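Local coordinates for protein LRIM1 (PDB 3O53), which forms a heterodimeric complex with the leucine-rich repeat protein APL1C that regulates complement-like immunity in the mosquito Anopheles gambiae, at residues 240-245 and 292-297; 256-259 and 263-266; 133-138 and 161-166. One frame throughout, in Å; residues are numbered along the deposited sequence.

Contact 1: 240-245 and 292-297; sequences EHFDLR and GAYCCE
This is a buried capping contact at the C-terminal end of a leucine-rich repeat solenoid. Tyr294, on the short strand 294-296, packs against the last repeat strand, 241-243, and the turn that follows it. Every touching pair involves Tyr294. The ring crosses the Leu244 side chain at about a right angle. Leu244 CB sits over one ring face, offset toward the rim, in a CH-pi contact 3.9 Å from the centroid. Arg245 CG meets the ring at its edge, with CG 3.9 Å from Tyr294 CE1. The hydroxyl accepts a hydrogen bond from the backbone: Leu244 N lies 3.0 Å from Tyr294 OH. A water accepts a hydrogen bond from Tyr294 OH and donates one to Phe242 O, 2.7 Å away. The turn itself is an Asx turn built on Asp243. Cys295 and Cys296 tie the capping strand to Cys283 and Cys251 by disulfides. Arg245 grips the Asp243 carboxylate side-on. Its NE and backbone N reach Asp243 OD1 from opposite faces of the carboxylate plane, while Arg245 NH2 meets the syn lone pair of Asp243 OD2 at 2.9 Å.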
loop_
_atom_site.group_PDB
_atom_site.type_symbol
_atom_site.label_atom_id
_atom_site.label_comp_id
_atom_site.label_asym_id
_atom_site.label_seq_id
_atom_site.Cartn_x
_atom_site.Cartn_y
_atom_site.Cartn_z
ATOM N N GLU A 240 -18.748 2.728 -6.840
ATOM C CA GLU A 240 -18.787 3.182 -8.238
ATOM C C GLU A 240 -17.892 2.331 -9.151
ATOM O O GLU A 240 -18.004 2.395 -10.369
ATOM C CB GLU A 240 -18.320 4.630 -8.337
ATOM C CG GLU A 240 -19.068 5.606 -7.454
ATOM C CD GLU A 240 -18.463 7.003 -7.499
ATOM O OE1 GLU A 240 -17.411 7.177 -8.154
ATOM O OE2 GLU A 240 -19.039 7.925 -6.877
ATOM N N HIS A 241 -16.989 1.552 -8.565
ATOM C CA HIS A 241 -16.021 0.790 -9.353
ATOM C C HIS A 241 -15.806 -0.550 -8.660
ATOM O O HIS A 241 -15.418 -0.605 -7.492
ATOM C CB HIS A 241 -14.705 1.578 -9.492
ATOM C CG HIS A 241 -13.620 0.843 -10.225
ATOM N ND1 HIS A 241 -13.218 1.184 -11.500
ATOM C CD2 HIS A 241 -12.840 -0.203 -9.855
ATOM C CE1 HIS A 241 -12.240 0.382 -11.887
ATOM N NE2 HIS A 241 -11.996 -0.475 -10.908
ATOM N N PHE A 242 -16.099 -1.628 -9.374
ATOM C CA PHE A 242 -16.112 -2.953 -8.794
ATOM C C PHE A 242 -15.555 -3.906 -9.843
ATOM O O PHE A 242 -16.218 -4.198 -10.835
ATOM C CB PHE A 242 -17.551 -3.319 -8.408
ATOM C CG PHE A 242 -17.686 -4.613 -7.647
ATOM C CD1 PHE A 242 -17.547 -4.644 -6.269
ATOM C CD2 PHE A 242 -17.992 -5.790 -8.310
ATOM C CE1 PHE A 242 -17.694 -5.834 -5.573
ATOM C CE2 PHE A 242 -18.145 -6.978 -7.623
ATOM C CZ PHE A 242 -17.999 -7.008 -6.255
ATOM N N ASP A 243 -14.333 -4.392 -9.622
ATOM C CA ASP A 243 -13.623 -5.146 -10.657
ATOM C C ASP A 243 -13.184 -6.529 -10.165
ATOM O O ASP A 243 -12.202 -6.652 -9.429
ATOM C CB ASP A 243 -12.402 -4.344 -11.109
ATOM C CG ASP A 243 -11.754 -4.903 -12.356
ATOM O OD1 ASP A 243 -12.140 -6.006 -12.784
ATOM O OD2 ASP A 243 -10.840 -4.239 -12.901
ATOM N N LEU A 244 -13.907 -7.560 -10.599
ATOM C CA LEU A 244 -13.578 -8.948 -10.277
ATOM C C LEU A 244 -13.229 -9.726 -11.536
ATOM O O LEU A 244 -13.412 -10.942 -11.589
ATOM C CB LEU A 244 -14.761 -9.639 -9.602
ATOM C CG LEU A 244 -15.317 -9.004 -8.339
ATOM C CD1 LEU A 244 -16.380 -9.905 -7.733
ATOM C CD2 LEU A 244 -14.205 -8.730 -7.339
ATOM N N ARG A 245 -12.766 -9.023 -12.567
ATOM C CA ARG A 245 -12.357 -9.673 -13.801
ATOM C C ARG A 245 -11.177 -10.603 -13.534
ATOM O O ARG A 245 -10.459 -10.417 -12.563
ATOM C CB ARG A 245 -11.938 -8.629 -14.836
ATOM C CG ARG A 245 -13.075 -7.815 -15.423
ATOM C CD ARG A 245 -12.509 -6.812 -16.399
ATOM N NE ARG A 245 -11.548 -5.933 -15.733
ATOM C CZ ARG A 245 -10.588 -5.248 -16.345
ATOM N NH1 ARG A 245 -10.427 -5.328 -17.659
ATOM N NH2 ARG A 245 -9.780 -4.479 -15.630
ATOM N N GLY A 292 -23.834 -12.263 -15.273
ATOM C CA GLY A 292 -23.577 -10.851 -15.406
ATOM C C GLY A 292 -22.293 -10.699 -16.187
ATOM O O GLY A 292 -22.014 -11.460 -17.115
ATOM N N ALA A 293 -21.477 -9.744 -15.784
ATOM C CA ALA A 293 -20.297 -9.404 -16.554
ATOM C C ALA A 293 -19.168 -10.433 -16.431
ATOM O O ALA A 293 -18.241 -10.421 -17.232
ATOM C CB ALA A 293 -19.802 -8.025 -16.151
ATOM N N TYR A 294 -19.229 -11.328 -15.455
ATOM C CA TYR A 294 -18.078 -12.198 -15.214
ATOM C C TYR A 294 -18.231 -13.627 -15.741
ATOM O O TYR A 294 -19.306 -14.203 -15.695
ATOM C CB TYR A 294 -17.757 -12.218 -13.729
ATOM C CG TYR A 294 -17.451 -10.847 -13.176
ATOM C CD1 TYR A 294 -16.461 -10.042 -13.739
ATOM C CD2 TYR A 294 -18.143 -10.363 -12.080
ATOM C CE1 TYR A 294 -16.186 -8.778 -13.218
ATOM C CE2 TYR A 294 -17.873 -9.125 -11.554
ATOM C CZ TYR A 294 -16.903 -8.338 -12.118
ATOM O OH TYR A 294 -16.663 -7.107 -11.551
ATOM N N CYS A 295 -17.139 -14.177 -16.255
ATOM C CA CYS A 295 -17.099 -15.564 -16.676
ATOM C C CYS A 295 -17.359 -16.429 -15.464
ATOM O O CYS A 295 -17.060 -16.038 -14.342
ATOM C CB CYS A 295 -15.727 -15.914 -17.259
ATOM S SG CYS A 295 -15.277 -14.901 -18.704
ATOM N N CYS A 296 -17.911 -17.610 -15.683
ATOM C CA CYS A 296 -18.086 -18.539 -14.583
ATOM C C CYS A 296 -18.261 -19.959 -15.099
ATOM O O CYS A 296 -18.615 -20.164 -16.255
ATOM C CB CYS A 296 -19.276 -18.124 -13.720
ATOM S SG CYS A 296 -20.861 -18.142 -14.572
ATOM N N GLU A 297 -17.992 -20.930 -14.229
ATOM C CA GLU A 297 -18.113 -22.340 -14.564
ATOM C C GLU A 297 -18.987 -22.980 -13.504
ATOM O O GLU A 297 -18.984 -22.549 -12.353
ATOM C CB GLU A 297 -16.730 -22.998 -14.583
ATOM C CG GLU A 297 -16.739 -24.496 -14.856
ATOM C CD GLU A 297 -16.770 -24.825 -16.338
ATOM O OE1 GLU A 297 -15.709 -24.732 -16.992
ATOM O OE2 GLU A 297 -17.851 -25.194 -16.848
HETATM O O HOH W 1 -16.263 -5.343 -13.274
#

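Contact 2: 256-259 and 263-266; sequences DFFS and RVQT
The C-terminal cap of the leucine-rich repeat domain contains two consecutive helices, 251-259 and 262-276. This contact lies between the two helices, close to the short link that joins them. Phe258 and Gln265 form most of it. The Phe258 ring takes Gln265 CB over one face, a CH-pi contact with CB 3.7 Å from the ring centroid and 25° off the normal. Gln265 CA also comes close, 3.3 Å from Phe258 CE1. The glutamine CG is anti to its own backbone N (chi1 -177°), and the chain stays extended, which carries the amide across the Phe258 side chain, toward its CB. Gln265 OE1 therefore ends 3.4 Å from Phe258 CB. The amide and ring planes are 45° apart, so the amide does not stack flat on the ring. Val264 adds an apolar contact. Its CG1 lies at the edge of the Phe257 ring, 3.9 Å from Phe257 CE2, and 4.0 Å from Phe258 CE1. Phe257 and Val264 both reach Phe242 of the last repeat strand, while Phe258 and Gln265 touch Tyr291. No hydrogen bond crosses between the segments. The two helices are joined here by apolar packing, with the aliphatic part of a partly exposed glutamine covering an aromatic face.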
loop_
_atom_site.group_PDB
_atom_site.type_symbol
_atom_site.label_atom_id
_atom_site.label_comp_id
_atom_site.label_asym_id
_atom_site.label_seq_id
_atom_site.Cartn_x
_atom_site.Cartn_y
_atom_site.Cartn_z
ATOM N N ASP A 256 -25.750 -16.159 -6.272
ATOM C CA ASP A 256 -26.054 -15.915 -4.861
ATOM C C ASP A 256 -25.694 -14.498 -4.414
ATOM O O ASP A 256 -26.507 -13.809 -3.798
ATOM C CB ASP A 256 -25.330 -16.928 -3.966
ATOM C CG ASP A 256 -25.883 -18.341 -4.106
ATOM O OD1 ASP A 256 -26.986 -18.492 -4.665
ATOM O OD2 ASP A 256 -25.218 -19.299 -3.659
ATOM N N PHE A 257 -24.468 -14.074 -4.708
ATOM C CA PHE A 257 -23.983 -12.766 -4.277
ATOM C C PHE A 257 -24.777 -11.620 -4.909
ATOM O O PHE A 257 -25.191 -10.688 -4.221
ATOM C CB PHE A 257 -22.502 -12.611 -4.636
ATOM C CG PHE A 257 -21.980 -11.216 -4.444
ATOM C CD1 PHE A 257 -21.725 -10.729 -3.167
ATOM C CD2 PHE A 257 -21.742 -10.391 -5.533
ATOM C CE1 PHE A 257 -21.237 -9.449 -2.979
ATOM C CE2 PHE A 257 -21.263 -9.100 -5.354
ATOM C CZ PHE A 257 -21.011 -8.629 -4.071
ATOM N N PHE A 258 -24.976 -11.678 -6.224
ATOM C CA PHE A 258 -25.652 -10.587 -6.931
ATOM C C PHE A 258 -27.147 -10.541 -6.609
ATOM O O PHE A 258 -27.767 -9.479 -6.666
ATOM C CB PHE A 258 -25.443 -10.688 -8.451
ATOM C CG PHE A 258 -24.089 -10.205 -8.920
ATOM C CD1 PHE A 258 -23.525 -9.053 -8.393
ATOM C CD2 PHE A 258 -23.394 -10.890 -9.906
ATOM C CE1 PHE A 258 -22.280 -8.596 -8.828
ATOM C CE2 PHE A 258 -22.146 -10.439 -10.346
ATOM C CZ PHE A 258 -21.592 -9.289 -9.803
ATOM N N SER A 259 -27.723 -11.686 -6.259
ATOM C CA SER A 259 -29.149 -11.740 -5.943
ATOM C C SER A 259 -29.496 -10.751 -4.835
ATOM O O SER A 259 -30.602 -10.239 -4.783
ATOM C CB SER A 259 -29.551 -13.151 -5.516
ATOM O OG SER A 259 -29.077 -13.439 -4.208
ATOM N N ARG A 263 -27.553 -3.836 -7.337
ATOM C CA ARG A 263 -26.846 -2.642 -7.784
ATOM C C ARG A 263 -25.353 -2.905 -8.005
ATOM O O ARG A 263 -24.721 -2.280 -8.858
ATOM C CB ARG A 263 -27.006 -1.507 -6.778
ATOM C CG ARG A 263 -26.282 -0.244 -7.208
ATOM C CD ARG A 263 -26.481 0.905 -6.235
ATOM N NE ARG A 263 -25.842 2.125 -6.722
ATOM C CZ ARG A 263 -24.535 2.358 -6.651
ATOM N NH1 ARG A 263 -23.735 1.453 -6.105
ATOM N NH2 ARG A 263 -24.028 3.492 -7.119
ATOM N N VAL A 264 -24.778 -3.812 -7.226
ATOM C CA VAL A 264 -23.374 -4.146 -7.416
ATOM C C VAL A 264 -23.209 -4.830 -8.774
ATOM O O VAL A 264 -22.229 -4.598 -9.473
ATOM C CB VAL A 264 -22.824 -5.030 -6.266
ATOM C CG1 VAL A 264 -21.359 -5.400 -6.525
ATOM C CG2 VAL A 264 -22.965 -4.302 -4.929
ATOM N N GLN A 265 -24.181 -5.650 -9.163
ATOM C CA GLN A 265 -24.101 -6.328 -10.451
ATOM C C GLN A 265 -24.037 -5.295 -11.572
ATOM O O GLN A 265 -23.336 -5.482 -12.568
ATOM C CB GLN A 265 -25.299 -7.254 -10.665
ATOM C CG GLN A 265 -25.222 -8.030 -11.972
ATOM C CD GLN A 265 -26.379 -8.990 -12.164
ATOM O OE1 GLN A 265 -26.962 -9.479 -11.197
ATOM N NE2 GLN A 265 -26.711 -9.274 -13.420
ATOM N N THR A 266 -24.780 -4.208 -11.394
ATOM C CA THR A 266 -24.834 -3.129 -12.367
ATOM C C THR A 266 -23.518 -2.359 -12.391
ATOM O O THR A 266 -23.025 -1.977 -13.453
ATOM C CB THR A 266 -25.978 -2.165 -12.020
ATOM O OG1 THR A 266 -27.219 -2.875 -12.093
ATOM C CG2 THR A 266 -25.997 -0.963 -12.968
#

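Contact 3: 133-138 and 161-166; sequences TMLRDL and FAELAA
Glu163 lays its carboxylate against the side chains of Leu135 and Arg136. The contact joins two neighbouring turns of the leucine-rich repeat solenoid. Each segment contains 3-10 turn geometry, at 135-137 in the first, in loops between successive strands. Residues 133-138 come before strand 146-150. Residues 161-166 come before strand 173-175. The glutamate has CG beside its backbone N (chi1 -74°) and is extended beyond, which brings the carboxylate over to the 133-138 turn. Glu163 OE1 comes 3.4 Å from Leu135 CB, and the carboxylate also crosses obliquely against CG and CD of Arg136. Arg136 bends at chi3 (-63°), and its NE lies 3.5 Å from Glu163 OE2. This is a salt bridge of charges alone. The oxygen is well out of the guanidinium plane, and no N-H points at it. The guanidinium and carboxylate planes are 45° apart. Deeper in, the buried Leu135 and Leu164 cross at about a right angle, with Leu135 CD1 4.1 Å from Leu164 CG. Leu135 also touches Leu151. The first turn is held from within by Asp137, whose OD2 accepts from Thr133 N, and a weak bond from Met134 N. Arg143 makes a further link between the segments, since it donates to the carbonyls of both Leu138 and Glu163. A water completes the polar bridge. It lies in the guanidinium plane at its edge, accepts from Arg136 N and from Arg136 NE at 2.9 Å, and donates to Glu163 OE1 at 2.6 Å.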
loop_
_atom_site.group_PDB
_atom_site.type_symbol
_atom_site.label_atom_id
_atom_site.label_comp_id
_atom_site.label_asym_id
_atom_site.label_seq_id
_atom_site.Cartn_x
_atom_site.Cartn_y
_atom_site.Cartn_z
ATOM N N THR A 133 7.094 -8.368 3.460
ATOM C CA THR A 133 6.438 -9.669 3.338
ATOM C C THR A 133 5.238 -9.830 4.275
ATOM O O THR A 133 4.497 -10.790 4.161
ATOM C CB THR A 133 7.442 -10.797 3.610
ATOM O OG1 THR A 133 7.850 -10.749 4.980
ATOM C CG2 THR A 133 8.669 -10.639 2.722
ATOM N N MET A 134 5.042 -8.895 5.199
ATOM C CA MET A 134 3.892 -8.952 6.091
ATOM C C MET A 134 3.596 -7.559 6.652
ATOM O O MET A 134 4.494 -6.718 6.756
ATOM C CB MET A 134 4.130 -9.973 7.231
ATOM C CG MET A 134 5.304 -9.687 8.161
ATOM S SD MET A 134 5.449 -10.870 9.553
ATOM C CE MET A 134 5.342 -12.429 8.720
ATOM N N LEU A 135 2.338 -7.312 6.998
ATOM C CA LEU A 135 1.954 -6.012 7.537
ATOM C C LEU A 135 2.710 -5.695 8.827
ATOM O O LEU A 135 2.997 -4.536 9.091
ATOM C CB LEU A 135 0.438 -5.921 7.753
ATOM C CG LEU A 135 -0.393 -5.855 6.466
ATOM C CD1 LEU A 135 -1.887 -5.661 6.770
ATOM C CD2 LEU A 135 0.118 -4.749 5.541
ATOM N N ARG A 136 3.066 -6.714 9.613
ATOM C CA ARG A 136 3.863 -6.477 10.828
ATOM C C ARG A 136 5.349 -6.134 10.576
ATOM O O ARG A 136 6.090 -5.880 11.516
ATOM C CB ARG A 136 3.755 -7.667 11.785
ATOM C CG ARG A 136 2.401 -7.775 12.458
ATOM C CD ARG A 136 2.281 -9.096 13.199
ATOM N NE ARG A 136 2.354 -10.226 12.282
ATOM C CZ ARG A 136 2.664 -11.468 12.638
ATOM N NH1 ARG A 136 2.969 -11.765 13.901
ATOM N NH2 ARG A 136 2.701 -12.414 11.716
ATOM N N ASP A 137 5.796 -6.134 9.321
ATOM C CA ASP A 137 7.074 -5.488 8.988
ATOM C C ASP A 137 7.016 -3.983 9.298
ATOM O O ASP A 137 8.042 -3.340 9.532
ATOM C CB ASP A 137 7.406 -5.701 7.509
ATOM C CG ASP A 137 7.833 -7.126 7.215
ATOM O OD1 ASP A 137 8.061 -7.893 8.169
ATOM O OD2 ASP A 137 7.955 -7.472 6.035
ATOM N N LEU A 138 5.809 -3.430 9.269
ATOM C CA LEU A 138 5.555 -2.068 9.750
ATOM C C LEU A 138 5.262 -2.152 11.240
ATOM O O LEU A 138 4.475 -2.993 11.655
ATOM C CB LEU A 138 4.345 -1.468 9.026
ATOM C CG LEU A 138 4.623 -0.801 7.675
ATOM C CD1 LEU A 138 5.347 -1.733 6.732
ATOM C CD2 LEU A 138 3.318 -0.301 7.057
ATOM N N PHE A 161 -6.814 -7.709 8.497
ATOM C CA PHE A 161 -7.256 -6.329 8.623
ATOM C C PHE A 161 -7.107 -5.801 10.037
ATOM O O PHE A 161 -6.868 -4.622 10.231
ATOM C CB PHE A 161 -8.716 -6.179 8.176
ATOM C CG PHE A 161 -8.902 -6.217 6.679
ATOM C CD1 PHE A 161 -8.074 -5.474 5.843
ATOM C CD2 PHE A 161 -9.911 -6.988 6.112
ATOM C CE1 PHE A 161 -8.241 -5.504 4.459
ATOM C CE2 PHE A 161 -10.091 -7.023 4.732
ATOM C CZ PHE A 161 -9.256 -6.280 3.900
ATOM N N ALA A 162 -7.261 -6.676 11.022
ATOM C CA ALA A 162 -7.091 -6.292 12.415
ATOM C C ALA A 162 -5.747 -5.605 12.657
ATOM O O ALA A 162 -5.620 -4.763 13.551
ATOM C CB ALA A 162 -7.231 -7.518 13.317
ATOM N N GLU A 163 -4.733 -5.962 11.878
ATOM C CA GLU A 163 -3.408 -5.358 12.063
ATOM C C GLU A 163 -3.383 -3.876 11.672
ATOM O O GLU A 163 -2.433 -3.161 11.980
ATOM C CB GLU A 163 -2.336 -6.159 11.315
ATOM C CG GLU A 163 -2.022 -7.485 12.030
ATOM C CD GLU A 163 -1.117 -8.415 11.238
ATOM O OE1 GLU A 163 -0.526 -7.980 10.226
ATOM O OE2 GLU A 163 -0.990 -9.594 11.645
ATOM N N LEU A 164 -4.450 -3.423 11.020
ATOM C CA LEU A 164 -4.600 -2.024 10.636
ATOM C C LEU A 164 -5.693 -1.340 11.469
ATOM O O LEU A 164 -6.141 -0.242 11.137
ATOM C CB LEU A 164 -4.953 -1.921 9.146
ATOM C CG LEU A 164 -3.846 -2.319 8.163
ATOM C CD1 LEU A 164 -4.308 -2.170 6.704
ATOM C CD2 LEU A 164 -2.596 -1.482 8.420
ATOM N N ALA A 165 -6.111 -1.989 12.552
ATOM C CA ALA A 165 -7.208 -1.479 13.380
ATOM C C ALA A 165 -6.934 -0.086 13.955
ATOM O O ALA A 165 -7.858 0.687 14.176
ATOM C CB ALA A 165 -7.517 -2.449 14.501
ATOM N N ALA A 166 -5.668 0.238 14.186
ATOM C CA ALA A 166 -5.306 1.550 14.714
ATOM C C ALA A 166 -5.471 2.643 13.655
ATOM O O ALA A 166 -5.194 3.816 13.913
ATOM C CB ALA A 166 -3.883 1.533 15.241
HETATM O O HOH W 2 1.577 -9.374 9.587
#

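Contact 3 comes first along the chain and closes before contact 1 opens. Contact 2 falls between the two segments of contact 1. Contacts 1 and 2 belong to the same C-terminal cap, with centres 10 Å apart, and they touch directly. Tyr294 packs on Phe258, and the Phe242 ring serves both contacts. Together they cover the last repeat strand with helices 251-259 and 262-276 and strand 294-296. Contact 3 lies within the body of the solenoid, its centre about 28 Å from the centre of contact 1 and about 31 Å from that of contact 2. It joins successive turns, whereas the other two close the end of the repeat domain.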